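Local coordinates for protein fusolin (Unidentified entomopoxvirus, PDB 4YN2) that forms the virulence-enhancing spindle crystals of entomopoxviruses and, being akin to lytic polysaccharide monooxygenases, probably acts on chitin, at residues Tyr60-Asp65 with Ser107-Ser112; Phe136-Val141 with Cys187-Val192; Thr152-Asn157 with Pro200-Gln205; Leu178-Pro183 with Val192-Val197. All coordinates share one frame; numbering follows the deposited sequence.

Interaction 1 (Tyr60-Asp65 with Ser107-Ser112); sequences YEFQQD and SGVDIS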
# COMPACT_ATOMS: atom_id res chain seq x y z
N TYR A 60 11.73 -9.52 12.93
CA TYR A 60 11.09 -10.63 12.23
C TYR A 60 10.01 -10.13 11.28
O TYR A 60 9.87 -10.64 10.18
CB TYR A 60 10.51 -11.62 13.26
CG TYR A 60 9.82 -12.82 12.69
CD1 TYR A 60 8.47 -12.78 12.35
CD2 TYR A 60 10.48 -14.03 12.55
CE1 TYR A 60 7.82 -13.89 11.85
CE2 TYR A 60 9.83 -15.17 12.08
CZ TYR A 60 8.49 -15.10 11.76
OH TYR A 60 7.86 -16.21 11.24
N GLU A 61 9.25 -9.10 11.71
CA GLU A 61 8.19 -8.50 10.92
C GLU A 61 8.71 -8.03 9.56
O GLU A 61 8.03 -8.25 8.54
CB GLU A 61 7.57 -7.33 11.72
CG GLU A 61 6.61 -6.45 10.95
CD GLU A 61 5.93 -5.47 11.88
OE1 GLU A 61 6.62 -4.65 12.52
OE2 GLU A 61 4.69 -5.54 11.98
N PHE A 62 9.92 -7.44 9.50
CA PHE A 62 10.47 -7.00 8.23
C PHE A 62 11.38 -8.03 7.58
O PHE A 62 11.44 -8.03 6.36
CB PHE A 62 11.21 -5.68 8.39
CG PHE A 62 10.36 -4.50 8.83
CD1 PHE A 62 8.97 -4.51 8.66
CD2 PHE A 62 10.94 -3.32 9.26
CE1 PHE A 62 8.19 -3.44 9.08
CE2 PHE A 62 10.16 -2.24 9.66
CZ PHE A 62 8.79 -2.31 9.59
N GLN A 63 12.04 -8.91 8.35
CA GLN A 63 12.89 -9.95 7.76
C GLN A 63 12.04 -10.92 6.95
O GLN A 63 12.48 -11.38 5.91
CB GLN A 63 13.68 -10.71 8.85
CG GLN A 63 14.55 -11.86 8.29
CD GLN A 63 15.20 -12.71 9.34
OE1 GLN A 63 15.15 -12.41 10.53
NE2 GLN A 63 15.77 -13.83 8.92
N GLN A 64 10.83 -11.23 7.44
CA GLN A 64 9.93 -12.16 6.77
C GLN A 64 9.04 -11.46 5.74
O GLN A 64 7.90 -11.86 5.58
CB GLN A 64 9.06 -12.87 7.82
CG GLN A 64 9.83 -13.65 8.86
CD GLN A 64 10.68 -14.72 8.26
OE1 GLN A 64 11.89 -14.57 8.15
NE2 GLN A 64 10.06 -15.79 7.80
N ASP A 65 9.59 -10.53 4.95
CA ASP A 65 8.85 -9.78 3.92
C ASP A 65 8.32 -10.69 2.80
O ASP A 65 7.26 -10.40 2.23
CB ASP A 65 9.71 -8.65 3.32
CG ASP A 65 11.08 -9.03 2.75
OD1 ASP A 65 11.40 -10.24 2.72
OD2 ASP A 65 11.82 -8.11 2.34
N SER A 107 1.61 -7.40 12.69
CA SER A 107 0.46 -6.50 12.84
C SER A 107 0.84 -5.02 12.82
O SER A 107 -0.03 -4.19 12.59
CB SER A 107 -0.33 -6.81 14.11
OG SER A 107 0.48 -6.61 15.26
N GLY A 108 2.11 -4.69 13.00
CA GLY A 108 2.56 -3.31 12.87
C GLY A 108 2.35 -2.77 11.47
O GLY A 108 2.05 -1.60 11.27
N VAL A 109 2.46 -3.66 10.47
CA VAL A 109 2.28 -3.29 9.07
C VAL A 109 0.78 -3.06 8.75
O VAL A 109 0.47 -2.46 7.72
CB VAL A 109 2.93 -4.38 8.16
CG1 VAL A 109 2.64 -4.16 6.69
CG2 VAL A 109 4.44 -4.40 8.39
N ASP A 110 -0.13 -3.49 9.62
CA ASP A 110 -1.55 -3.31 9.40
C ASP A 110 -2.12 -2.07 10.07
O ASP A 110 -3.31 -1.82 9.93
CB ASP A 110 -2.32 -4.55 9.88
CG ASP A 110 -3.69 -4.68 9.24
OD1 ASP A 110 -3.77 -4.73 7.99
OD2 ASP A 110 -4.69 -4.66 9.98
N ILE A 111 -1.30 -1.26 10.78
CA ILE A 111 -1.82 -0.05 11.41
C ILE A 111 -2.16 0.98 10.33
O ILE A 111 -1.59 0.96 9.23
CB ILE A 111 -0.85 0.55 12.47
CG1 ILE A 111 0.39 1.21 11.82
CG2 ILE A 111 -0.49 -0.49 13.55
CD1 ILE A 111 1.44 1.74 12.81
N SER A 112 -3.05 1.91 10.67
CA SER A 112 -3.47 2.96 9.76
C SER A 112 -2.54 4.16 9.87
O SER A 112 -1.89 4.37 10.90
CB SER A 112 -4.91 3.38 10.07
OG SER A 112 -5.76 2.25 9.96
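With CG anti to the backbone N (chi1 170°) and CD anti again (chi2 172°), E61 stretches straight out from the last turns of helix 51-63 and delivers its carboxylate to the start of the 3-10 turn S107-D110. F62, turned the other way (chi1 -63°, CG beside its own backbone N), sends its ring alongside. Of the carboxylate, OE2 makes the polar contact: it lies 2.9 Å from G108 N and 3.3 Å from V109 N. Both hydrogen bonds are weak because neither N-H aims squarely at the oxygen. G108 has no side chain, so OE2 can settle 3.2 Å from G108 CA. The turn itself is closed by D110 N giving to S107 O at 3.1 Å. On the apolar flank, V109 CG2 packs 3.9 Å from E61 CG, and it also meets CE1 of F62 at 3.9 Å, at the edge of the ring and in its plane; F19 meets the same ring edge-to-face. V40 of helix 31-48 packs on E61, while elsewhere the turn is held by a hydrogen bond of V109 O with R10 and by the D110-R162 salt bridge. The contact thus joins two helical pieces of the lobe beside the beta-sandwich. A buried carboxylate facing two amides at the start of a short turn probably gains from the turn's dipole, which would help it stay ionised away from water.

Interaction 2 (Phe136-Val141 with Cys187-Val192); sequences FCPTAV and CDADLV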
# COMPACT_ATOMS: atom_id res chain seq x y z
N PHE A 136 4.88 -9.60 -9.34
CA PHE A 136 5.04 -10.33 -8.09
C PHE A 136 6.41 -10.99 -8.18
O PHE A 136 6.74 -11.60 -9.21
CB PHE A 136 3.92 -11.33 -7.81
CG PHE A 136 3.98 -11.92 -6.43
CD1 PHE A 136 4.80 -13.01 -6.15
CD2 PHE A 136 3.21 -11.40 -5.39
CE1 PHE A 136 4.87 -13.55 -4.87
CE2 PHE A 136 3.29 -11.93 -4.10
CZ PHE A 136 4.10 -13.01 -3.85
N CYS A 137 7.22 -10.79 -7.14
CA CYS A 137 8.59 -11.26 -7.04
C CYS A 137 8.63 -12.56 -6.26
O CYS A 137 8.56 -12.51 -5.04
CB CYS A 137 9.45 -10.19 -6.39
SG CYS A 137 11.23 -10.54 -6.42
N PRO A 138 8.68 -13.72 -6.94
CA PRO A 138 8.67 -14.98 -6.20
C PRO A 138 10.07 -15.39 -5.77
O PRO A 138 10.99 -15.33 -6.56
CB PRO A 138 8.11 -15.96 -7.23
CG PRO A 138 8.63 -15.47 -8.53
CD PRO A 138 8.77 -13.96 -8.39
N THR A 139 10.23 -15.83 -4.54
CA THR A 139 11.52 -16.30 -4.08
C THR A 139 11.56 -17.85 -4.32
O THR A 139 12.64 -18.44 -4.35
CB THR A 139 11.76 -15.79 -2.67
OG1 THR A 139 10.75 -16.27 -1.80
CG2 THR A 139 11.76 -14.25 -2.62
N ALA A 140 10.39 -18.47 -4.59
CA ALA A 140 10.25 -19.88 -4.97
C ALA A 140 9.12 -20.01 -6.01
O ALA A 140 8.14 -19.27 -5.94
CB ALA A 140 9.94 -20.73 -3.76
N VAL A 141 9.26 -20.92 -6.97
CA VAL A 141 8.24 -21.15 -8.00
C VAL A 141 7.23 -22.13 -7.43
O VAL A 141 7.57 -23.31 -7.28
CB VAL A 141 8.89 -21.66 -9.31
CG1 VAL A 141 7.84 -22.05 -10.35
CG2 VAL A 141 9.86 -20.63 -9.87
N CYS A 187 12.85 -6.40 -8.37
CA CYS A 187 12.71 -7.78 -7.88
C CYS A 187 14.08 -8.42 -7.92
O CYS A 187 14.77 -8.29 -8.92
CB CYS A 187 11.70 -8.55 -8.73
SG CYS A 187 11.66 -10.34 -8.41
N ASP A 188 14.48 -9.12 -6.85
CA ASP A 188 15.80 -9.77 -6.79
C ASP A 188 15.75 -11.23 -7.33
O ASP A 188 16.80 -11.86 -7.43
CB ASP A 188 16.41 -9.72 -5.37
CG ASP A 188 15.54 -10.17 -4.21
OD1 ASP A 188 14.51 -10.83 -4.46
OD2 ASP A 188 15.87 -9.83 -3.05
N ALA A 189 14.56 -11.73 -7.74
CA ALA A 189 14.44 -13.08 -8.32
C ALA A 189 14.82 -13.05 -9.79
O ALA A 189 14.96 -11.98 -10.37
CB ALA A 189 13.02 -13.60 -8.15
N ASP A 190 14.95 -14.22 -10.40
CA ASP A 190 15.36 -14.34 -11.80
C ASP A 190 14.16 -14.33 -12.75
O ASP A 190 14.26 -13.79 -13.85
CB ASP A 190 16.23 -15.59 -11.95
CG ASP A 190 17.43 -15.52 -11.01
OD1 ASP A 190 18.35 -14.71 -11.28
OD2 ASP A 190 17.38 -16.16 -9.93
N LEU A 191 13.02 -14.90 -12.34
CA LEU A 191 11.77 -14.90 -13.11
C LEU A 191 10.69 -14.27 -12.26
O LEU A 191 10.82 -14.30 -11.03
CB LEU A 191 11.35 -16.33 -13.51
CG LEU A 191 12.24 -17.04 -14.51
CD1 LEU A 191 11.89 -18.52 -14.56
CD2 LEU A 191 12.10 -16.44 -15.90
N VAL A 192 9.64 -13.73 -12.87
CA VAL A 192 8.58 -13.04 -12.13
C VAL A 192 7.21 -13.40 -12.65
O VAL A 192 7.03 -13.76 -13.81
CB VAL A 192 8.76 -11.50 -12.19
CG1 VAL A 192 9.92 -11.04 -11.31
CG2 VAL A 192 8.94 -11.00 -13.61
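C137 and P138, the final residues of strand 129-138, carry most of this contact, with V192 opposite them. C137 and C187 both hold SG anti to the backbone N, so the two sulfurs meet tip to tip in a 2.0 Å disulfide, right-handed with chi3 76°. The bridge lies against the bend that follows C187: A189 CB stands 3.9 Å from C137 SG, and D188 OD1 lies near the same sulfur. This is the antiparallel sheet of the LPMO-type beta-sandwich, in which strand 129-138 runs between 2-6 and 191-200, bonded through C137 to Y3 and through F136 to Y193; the disulfide fastens the end of that strand to the loop leading into its neighbour. P138, lacking an N-H, cannot continue the pairing and instead lays its ring on the opposite backbone, CD lying 3.4 Å from L191 O and 4.3 Å from V192 CG1. Its own carbonyl points at the loop, P138 O coming within 3.1 Å of A189 CB. V192 lies across from C137, its CB 3.6 Å from F136 O. Just beyond P138, whose side chain is about 8 Å from the zinc ion, the T139 backbone bonds to H1, a ligand of that metal.

Interaction 3 (Thr152-Asn157 with Pro200-Gln205); sequences TKPSFN and PIRQSQ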
# COMPACT_ATOMS: atom_id res chain seq x y z
N THR A 152 -9.33 -1.48 -2.31
CA THR A 152 -10.19 -0.88 -1.32
C THR A 152 -11.34 -0.16 -2.01
O THR A 152 -11.19 0.37 -3.12
CB THR A 152 -9.41 0.06 -0.43
OG1 THR A 152 -8.51 0.82 -1.24
CG2 THR A 152 -8.67 -0.66 0.68
N LYS A 153 -12.48 -0.10 -1.34
CA LYS A 153 -13.66 0.61 -1.85
C LYS A 153 -13.36 2.11 -1.98
O LYS A 153 -12.44 2.62 -1.33
CB LYS A 153 -14.89 0.35 -0.96
CG LYS A 153 -15.44 -1.05 -1.17
CD LYS A 153 -16.67 -1.33 -0.34
CE LYS A 153 -17.13 -2.78 -0.43
NZ LYS A 153 -17.81 -3.08 -1.72
N PRO A 154 -14.09 2.81 -2.89
CA PRO A 154 -13.78 4.22 -3.19
C PRO A 154 -13.63 5.23 -2.05
O PRO A 154 -12.86 6.18 -2.23
CB PRO A 154 -14.98 4.64 -4.04
CG PRO A 154 -15.37 3.42 -4.73
CD PRO A 154 -15.17 2.31 -3.76
N SER A 155 -14.32 5.06 -0.93
CA SER A 155 -14.22 6.03 0.17
C SER A 155 -13.25 5.56 1.28
O SER A 155 -13.19 6.18 2.33
CB SER A 155 -15.60 6.29 0.77
OG SER A 155 -16.18 5.09 1.23
N PHE A 156 -12.44 4.51 1.02
CA PHE A 156 -11.46 4.05 1.99
C PHE A 156 -10.50 5.20 2.34
O PHE A 156 -10.04 5.93 1.46
CB PHE A 156 -10.70 2.85 1.42
CG PHE A 156 -9.48 2.44 2.20
CD1 PHE A 156 -9.58 1.60 3.29
CD2 PHE A 156 -8.22 2.91 1.85
CE1 PHE A 156 -8.46 1.23 4.01
CE2 PHE A 156 -7.10 2.51 2.56
CZ PHE A 156 -7.23 1.70 3.65
N ASN A 157 -10.20 5.34 3.62
CA ASN A 157 -9.31 6.39 4.12
C ASN A 157 -8.12 5.71 4.79
O ASN A 157 -8.25 5.17 5.88
CB ASN A 157 -10.11 7.29 5.08
CG ASN A 157 -9.32 8.45 5.60
OD1 ASN A 157 -8.10 8.44 5.60
ND2 ASN A 157 -10.00 9.45 6.09
N PRO A 200 -9.01 0.16 -10.94
CA PRO A 200 -9.96 1.28 -10.92
C PRO A 200 -9.30 2.54 -10.37
O PRO A 200 -8.55 2.45 -9.38
CB PRO A 200 -11.08 0.80 -9.99
CG PRO A 200 -10.92 -0.68 -9.92
CD PRO A 200 -9.45 -0.91 -10.02
N ILE A 201 -9.53 3.69 -11.01
CA ILE A 201 -8.92 4.94 -10.57
C ILE A 201 -9.64 5.44 -9.32
O ILE A 201 -10.80 5.14 -9.09
CB ILE A 201 -8.91 6.03 -11.69
CG1 ILE A 201 -8.34 5.50 -13.01
CG2 ILE A 201 -8.12 7.26 -11.26
CD1 ILE A 201 -7.12 4.72 -12.94
N ARG A 202 -8.89 6.15 -8.50
CA ARG A 202 -9.33 6.78 -7.27
C ARG A 202 -8.78 8.19 -7.24
O ARG A 202 -7.74 8.45 -7.84
CB ARG A 202 -8.80 6.00 -6.05
CG ARG A 202 -9.20 4.53 -6.00
CD ARG A 202 -10.63 4.40 -5.60
NE ARG A 202 -11.03 3.02 -5.29
CZ ARG A 202 -11.82 2.25 -6.03
NH1 ARG A 202 -12.25 2.67 -7.21
NH2 ARG A 202 -12.16 1.04 -5.60
N GLN A 203 -9.43 9.09 -6.52
CA GLN A 203 -8.94 10.46 -6.35
C GLN A 203 -8.12 10.54 -5.04
O GLN A 203 -7.45 11.53 -4.80
CB GLN A 203 -10.07 11.51 -6.39
CG GLN A 203 -11.22 11.32 -5.39
CD GLN A 203 -12.29 10.34 -5.84
OE1 GLN A 203 -12.73 10.36 -6.99
NE2 GLN A 203 -12.73 9.47 -4.94
N SER A 204 -8.16 9.48 -4.22
CA SER A 204 -7.41 9.40 -2.96
C SER A 204 -6.62 8.11 -2.91
O SER A 204 -6.79 7.21 -3.74
CB SER A 204 -8.36 9.52 -1.77
OG SER A 204 -9.52 8.73 -1.97
N GLN A 205 -5.73 8.03 -1.94
CA GLN A 205 -4.85 6.91 -1.76
C GLN A 205 -5.66 5.64 -1.49
O GLN A 205 -6.63 5.68 -0.73
CB GLN A 205 -3.87 7.20 -0.62
CG GLN A 205 -2.68 6.29 -0.65
CD GLN A 205 -1.68 6.63 0.42
OE1 GLN A 205 -1.32 7.79 0.63
NE2 GLN A 205 -1.12 5.62 1.04
O HOH W 1 -9.94 3.07 -2.24
O HOH W 2 -7.02 7.12 1.45
O HOH W 3 -9.36 5.44 -1.18
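A type I turn, K153 to F156, ends strand 145-152 of the beta-sandwich, and R202, in the loop joining strands 191-200 and 206-214, clasps it. The bond to R202 CB already heads for the turn, with I151 and F230 packing on this side chain. CG lies anti to the carbonyl carbon (chi1 -57°), and the chain then bends (chi2 -75°), bringing CD to 4.0 Å from P154 CA. NE makes a weak hydrogen bond of 3.4 Å to T152 O and gives to water 1 at 3.2 Å. From CZ outwards the guanidinium lies under the proline: P154 CG stands 3.9 Å above the plane, over its centre. NH1 turns back to its own loop, weakly bonded to I201 O. The strong bond is made by NH2, 2.7 Å from T152 O, nearly straight at 172° and in the plane of both carbonyl and guanidinium; it fixes the rotation of the group. Water 1 also gives to K153 O and bonds T152 OG1, which is held by V207 N as well. Beyond the arginine, waters bridge the two loops. F156 takes T152 CG2 over its ring centre, 3.5 Å above the plane, while its carbonyl looks across to Q205, whose carbonyl it cannot bond directly. Water 2 donates to both, lying 2.6 Å from Q205 O and 3.2 Å from F156 O.

Interaction 4 (Leu178-Pro183 with Val192-Val197); sequences LDPRLP and VYRFTV. With EDO (1,2-ethanediol), chain D.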
# COMPACT_ATOMS: atom_id res chain seq x y z
N LEU A 178 4.79 -17.10 -15.63
CA LEU A 178 6.12 -16.88 -15.07
C LEU A 178 6.96 -16.37 -16.23
O LEU A 178 7.13 -17.09 -17.21
CB LEU A 178 6.65 -18.19 -14.48
CG LEU A 178 8.02 -18.15 -13.84
CD1 LEU A 178 8.01 -17.30 -12.57
CD2 LEU A 178 8.49 -19.57 -13.53
N ASP A 179 7.39 -15.10 -16.18
CA ASP A 179 8.09 -14.45 -17.29
C ASP A 179 9.42 -13.84 -16.91
O ASP A 179 9.66 -13.57 -15.73
CB ASP A 179 7.21 -13.31 -17.84
CG ASP A 179 5.98 -13.70 -18.64
OD1 ASP A 179 6.08 -14.65 -19.46
OD2 ASP A 179 4.99 -12.94 -18.60
N PRO A 180 10.27 -13.50 -17.91
CA PRO A 180 11.51 -12.78 -17.59
C PRO A 180 11.22 -11.39 -17.03
O PRO A 180 10.22 -10.77 -17.40
CB PRO A 180 12.22 -12.66 -18.95
CG PRO A 180 11.56 -13.65 -19.83
CD PRO A 180 10.15 -13.71 -19.37
N ARG A 181 12.10 -10.89 -16.18
CA ARG A 181 11.96 -9.53 -15.64
C ARG A 181 12.16 -8.52 -16.72
O ARG A 181 12.99 -8.73 -17.61
CB ARG A 181 13.01 -9.24 -14.55
CG ARG A 181 12.80 -9.93 -13.22
CD ARG A 181 13.88 -9.55 -12.23
NE ARG A 181 15.19 -10.08 -12.61
CZ ARG A 181 16.33 -9.87 -11.95
NH1 ARG A 181 16.33 -9.13 -10.85
NH2 ARG A 181 17.46 -10.41 -12.37
N LEU A 182 11.49 -7.39 -16.62
CA LEU A 182 11.71 -6.29 -17.55
C LEU A 182 12.91 -5.47 -17.06
O LEU A 182 13.29 -5.59 -15.88
CB LEU A 182 10.47 -5.40 -17.63
CG LEU A 182 9.19 -6.08 -18.10
CD1 LEU A 182 8.06 -5.09 -18.07
CD2 LEU A 182 9.36 -6.66 -19.49
N PRO A 183 13.51 -4.60 -17.90
CA PRO A 183 14.64 -3.77 -17.41
C PRO A 183 14.25 -2.87 -16.23
O PRO A 183 13.12 -2.40 -16.16
CB PRO A 183 15.01 -2.93 -18.64
CG PRO A 183 14.51 -3.72 -19.80
CD PRO A 183 13.22 -4.32 -19.32
N VAL A 192 9.64 -13.73 -12.87
CA VAL A 192 8.58 -13.04 -12.13
C VAL A 192 7.21 -13.40 -12.65
O VAL A 192 7.03 -13.76 -13.81
CB VAL A 192 8.76 -11.50 -12.19
CG1 VAL A 192 9.92 -11.04 -11.31
CG2 VAL A 192 8.94 -11.00 -13.61
N TYR A 193 6.22 -13.21 -11.79
CA TYR A 193 4.82 -13.35 -12.17
C TYR A 193 4.36 -11.96 -12.52
O TYR A 193 4.26 -11.12 -11.63
CB TYR A 193 4.00 -13.99 -11.07
CG TYR A 193 4.33 -15.44 -10.87
CD1 TYR A 193 3.81 -16.42 -11.72
CD2 TYR A 193 5.16 -15.85 -9.84
CE1 TYR A 193 4.10 -17.76 -11.53
CE2 TYR A 193 5.44 -17.20 -9.63
CZ TYR A 193 4.90 -18.15 -10.47
OH TYR A 193 5.24 -19.47 -10.29
N ARG A 194 4.22 -11.68 -13.82
CA ARG A 194 3.85 -10.37 -14.36
C ARG A 194 2.46 -10.46 -14.93
O ARG A 194 2.20 -11.36 -15.72
CB ARG A 194 4.84 -9.95 -15.46
CG ARG A 194 5.96 -9.05 -15.01
CD ARG A 194 6.63 -8.34 -16.17
NE ARG A 194 7.44 -9.21 -17.04
CZ ARG A 194 7.25 -9.42 -18.35
NH1 ARG A 194 6.22 -8.87 -18.98
NH2 ARG A 194 8.09 -10.19 -19.03
N PHE A 195 1.57 -9.54 -14.55
CA PHE A 195 0.20 -9.64 -15.02
C PHE A 195 -0.46 -8.28 -15.12
O PHE A 195 -0.31 -7.44 -14.24
CB PHE A 195 -0.63 -10.60 -14.12
CG PHE A 195 -0.55 -10.38 -12.62
CD1 PHE A 195 0.61 -10.68 -11.92
CD2 PHE A 195 -1.67 -10.02 -11.90
CE1 PHE A 195 0.67 -10.52 -10.54
CE2 PHE A 195 -1.61 -9.87 -10.51
CZ PHE A 195 -0.44 -10.11 -9.85
N THR A 196 -1.21 -8.09 -16.22
CA THR A 196 -1.88 -6.83 -16.52
C THR A 196 -3.23 -6.81 -15.85
O THR A 196 -4.10 -7.61 -16.20
CB THR A 196 -1.97 -6.61 -18.03
OG1 THR A 196 -0.64 -6.62 -18.53
CG2 THR A 196 -2.61 -5.28 -18.38
N VAL A 197 -3.40 -5.91 -14.89
CA VAL A 197 -4.62 -5.77 -14.11
C VAL A 197 -5.23 -4.40 -14.37
O VAL A 197 -4.52 -3.39 -14.27
CB VAL A 197 -4.32 -5.96 -12.60
CG1 VAL A 197 -5.60 -5.89 -11.77
CG2 VAL A 197 -3.61 -7.29 -12.36
C1 EDO D . 1.17 -10.05 -19.10
O1 EDO D . 1.10 -8.81 -18.40
C2 EDO D . 0.15 -11.07 -18.54
O2 EDO D . -1.05 -10.41 -18.13
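The tight part is one backbone pair and the arginine next to it. D179 N gives to V192 O at 2.7 Å, almost straight, and V192 N returns a bond to D179 O at 2.9 Å. L178 pairs with Y193 without hydrogen bonds; its CG, anti to the backbone N, swings CD1 over one face of the Y193 ring, 3.9 Å from the centroid, in a CH-pi contact. The phenol oxygen goes on to E143. R194 grips P180 O side-on with two nitrogens, NH2 at 2.7 Å and NE at 3.2 Å, the oxygen lying close to the guanidinium plane. That plane is sandwiched: L182 CD2 sits over its centre on one face, and D179 CB comes 3.5 Å from NH2 on the other. D179 OD2 stays above the plane, so only charge attraction is likely, whereas NH1 has its salt bridge with E133. The outer side is looser. R181 rests little more than its CG, 3.6 Å from CG1, on V192, its tip bonding C187 O, and most of 181-183 is exposed. Farther along, T196 touches nothing of 178-183; it holds an ethanediol, probably from the crystallisation liquor, giving a bond from N to O2 and one from OG1 to O1. The whole is a beta hairpin whose short strand 178-180 forms one edge of the antiparallel sheet of an LPMO-like beta-sandwich.

Interactions 2 and 4 form one continuous patch, their centres about 9 Å apart: they share V192, and L191 CB packs 3.6 Å from L178 CD1, so strand 191-200 is flanked by 129-138 and 178-180. Both lie near the zinc ion held by H1 and H142, with the P138 side chain about 8 Å and that of Y193 about 10 Å away. Interaction 1, in the helical lobe, has its centre about 20 Å from that of interaction 2, their nearest atoms about 7 Å apart. Interaction 3 lies beyond the chain's centre, about 29 Å from interaction 2 between centres, and the loop it closes contains all of interaction 4.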